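Local coordinates for protein vascular endothelial cadherin (Gallus gallus, PDB 3PPE) that mediates calcium-dependent, homophilic adhesion between endothelial cells, this piece being its two outermost extracellular cadherin domains, at residues 45-50 / 56-61. Residues are numbered along the deposited sequence; the frame is centred on the assembly and turned at random.
Sequences IFKVQG and YAFERL
Lys47 and Tyr56 pair through both backbone groups: Lys47 N donates to Tyr56 O at 2.9 Å, and Tyr56 N returns a nearly straight bond (172°) to Lys47 O. Past the non-hydrogen-bonded pair Phe46–Ala57, Phe58 N reaches Ile45 O at 2.7 Å in the carbonyl plane, but the bond is bent (139°). The same oxygen receives a CA-H...O contact from Ala57 and lies at the edge of the Phe58 ring. On the face carrying Lys47 and Tyr56, the lysine chain, extended beyond CG, crosses one face of the Phe58 ring. Its CD makes a CH-pi contact 4.0 Å from the Phe58 ring centroid, and NZ adds a cation-pi contact over that face. Replacing Phe58 with an alanine would probably leave the Lys47 ammonium without its aromatic partner and its aliphatic chain free to swing. Gln49 CG, anti to its carbonyl carbon (chi1 -63°), lies 3.8 Å from Tyr56 CD1, and the bend at chi2 turns the amide NE2 toward Phe58 CZ. On the other, buried face, Phe46 CE2 packs 3.9 Å from Ala57 CB, while Leu61 sends CD1 to the Phe46 ring and CD2 to within 3.8 Å of Ile45 CG2. Behind them lie Ile9, Val21 and Ile92. This is an antiparallel beta hairpin of strands 46-49 and 54-57 in the first cadherin domain, an Ig-like beta sandwich; its outgoing chain continues to the calcium ligand Asp62 at the interdomain junction.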
# COMPACT_ATOMS: atom_id res chain seq x y z
N ILE A 45 -11.43 9.10 -9.41
CA ILE A 45 -10.33 9.10 -8.43
C ILE A 45 -9.52 7.82 -8.48
O ILE A 45 -8.29 7.85 -8.44
CB ILE A 45 -10.87 9.33 -6.99
CG1 ILE A 45 -11.54 10.70 -6.93
CG2 ILE A 45 -9.73 9.11 -5.90
CD1 ILE A 45 -12.24 11.04 -5.55
N PHE A 46 -10.22 6.69 -8.54
CA PHE A 46 -9.58 5.39 -8.43
C PHE A 46 -9.58 4.76 -9.80
O PHE A 46 -10.62 4.63 -10.43
CB PHE A 46 -10.35 4.53 -7.43
CG PHE A 46 -10.37 5.11 -6.06
CD1 PHE A 46 -11.54 5.61 -5.53
CD2 PHE A 46 -9.19 5.20 -5.32
CE1 PHE A 46 -11.54 6.18 -4.26
CE2 PHE A 46 -9.18 5.79 -4.06
CZ PHE A 46 -10.37 6.29 -3.54
N LYS A 47 -8.41 4.40 -10.29
CA LYS A 47 -8.33 3.76 -11.59
C LYS A 47 -7.46 2.52 -11.52
O LYS A 47 -6.43 2.50 -10.83
CB LYS A 47 -7.77 4.72 -12.65
CG LYS A 47 -8.50 6.05 -12.77
CD LYS A 47 -7.81 6.95 -13.79
CE LYS A 47 -8.45 8.32 -13.80
NZ LYS A 47 -8.03 9.06 -15.03
N VAL A 48 -7.88 1.50 -12.27
CA VAL A 48 -7.08 0.30 -12.46
C VAL A 48 -5.88 0.58 -13.35
O VAL A 48 -5.96 1.36 -14.30
CB VAL A 48 -7.93 -0.87 -13.07
CG1 VAL A 48 -7.03 -2.06 -13.43
CG2 VAL A 48 -9.00 -1.32 -12.09
N GLN A 49 -4.77 -0.06 -13.04
CA GLN A 49 -3.52 0.16 -13.77
C GLN A 49 -2.76 -1.15 -13.97
O GLN A 49 -2.14 -1.66 -13.04
CB GLN A 49 -2.65 1.18 -13.04
CG GLN A 49 -3.26 2.56 -12.94
CD GLN A 49 -3.47 3.21 -14.29
OE1 GLN A 49 -2.58 3.19 -15.14
NE2 GLN A 49 -4.65 3.78 -14.50
N GLY A 50 -2.80 -1.68 -15.19
CA GLY A 50 -2.92 -3.11 -15.40
C GLY A 50 -1.64 -3.72 -15.94
O GLY A 50 -0.72 -3.00 -16.34
N TYR A 56 -4.99 2.63 -8.33
CA TYR A 56 -4.29 3.84 -7.92
C TYR A 56 -5.29 4.95 -7.70
O TYR A 56 -6.35 4.94 -8.32
CB TYR A 56 -3.28 4.25 -8.99
CG TYR A 56 -1.98 3.50 -8.92
CD1 TYR A 56 -1.86 2.23 -9.44
CD2 TYR A 56 -0.85 4.09 -8.36
CE1 TYR A 56 -0.66 1.53 -9.37
CE2 TYR A 56 0.35 3.40 -8.29
CZ TYR A 56 0.44 2.13 -8.78
OH TYR A 56 1.65 1.47 -8.72
N ALA A 57 -4.93 5.90 -6.84
CA ALA A 57 -5.71 7.10 -6.60
C ALA A 57 -5.08 8.28 -7.34
O ALA A 57 -3.86 8.47 -7.29
CB ALA A 57 -5.75 7.43 -5.06
N PHE A 58 -5.93 9.09 -7.96
CA PHE A 58 -5.48 10.18 -8.85
C PHE A 58 -5.80 11.58 -8.30
O PHE A 58 -5.65 12.58 -8.99
CB PHE A 58 -6.03 9.99 -10.27
CG PHE A 58 -5.31 8.92 -11.02
CD1 PHE A 58 -5.53 7.57 -10.72
CD2 PHE A 58 -4.36 9.23 -11.98
CE1 PHE A 58 -4.83 6.57 -11.39
CE2 PHE A 58 -3.67 8.22 -12.65
CZ PHE A 58 -3.91 6.90 -12.36
N GLU A 59 -6.25 11.60 -7.04
CA GLU A 59 -6.38 12.81 -6.26
C GLU A 59 -5.87 12.52 -4.88
O GLU A 59 -5.91 11.37 -4.41
CB GLU A 59 -7.84 13.24 -6.09
CG GLU A 59 -8.51 13.61 -7.36
CD GLU A 59 -9.91 14.08 -7.13
OE1 GLU A 59 -10.59 14.28 -8.15
OE2 GLU A 59 -10.32 14.25 -5.97
N ARG A 60 -5.41 13.57 -4.21
CA ARG A 60 -5.17 13.53 -2.78
C ARG A 60 -6.52 13.46 -2.08
O ARG A 60 -7.50 14.10 -2.52
CB ARG A 60 -4.44 14.79 -2.32
CG ARG A 60 -3.00 14.83 -2.76
CD ARG A 60 -2.34 16.08 -2.20
NE ARG A 60 -2.52 16.12 -0.75
CZ ARG A 60 -3.34 16.93 -0.09
NH1 ARG A 60 -4.10 17.83 -0.72
NH2 ARG A 60 -3.39 16.85 1.23
N LEU A 61 -6.57 12.66 -1.02
CA LEU A 61 -7.81 12.38 -0.33
C LEU A 61 -7.87 13.03 1.09
O LEU A 61 -6.87 13.14 1.78
CB LEU A 61 -7.97 10.85 -0.20
CG LEU A 61 -7.95 10.06 -1.52
CD1 LEU A 61 -7.84 8.56 -1.24
CD2 LEU A 61 -9.17 10.42 -2.38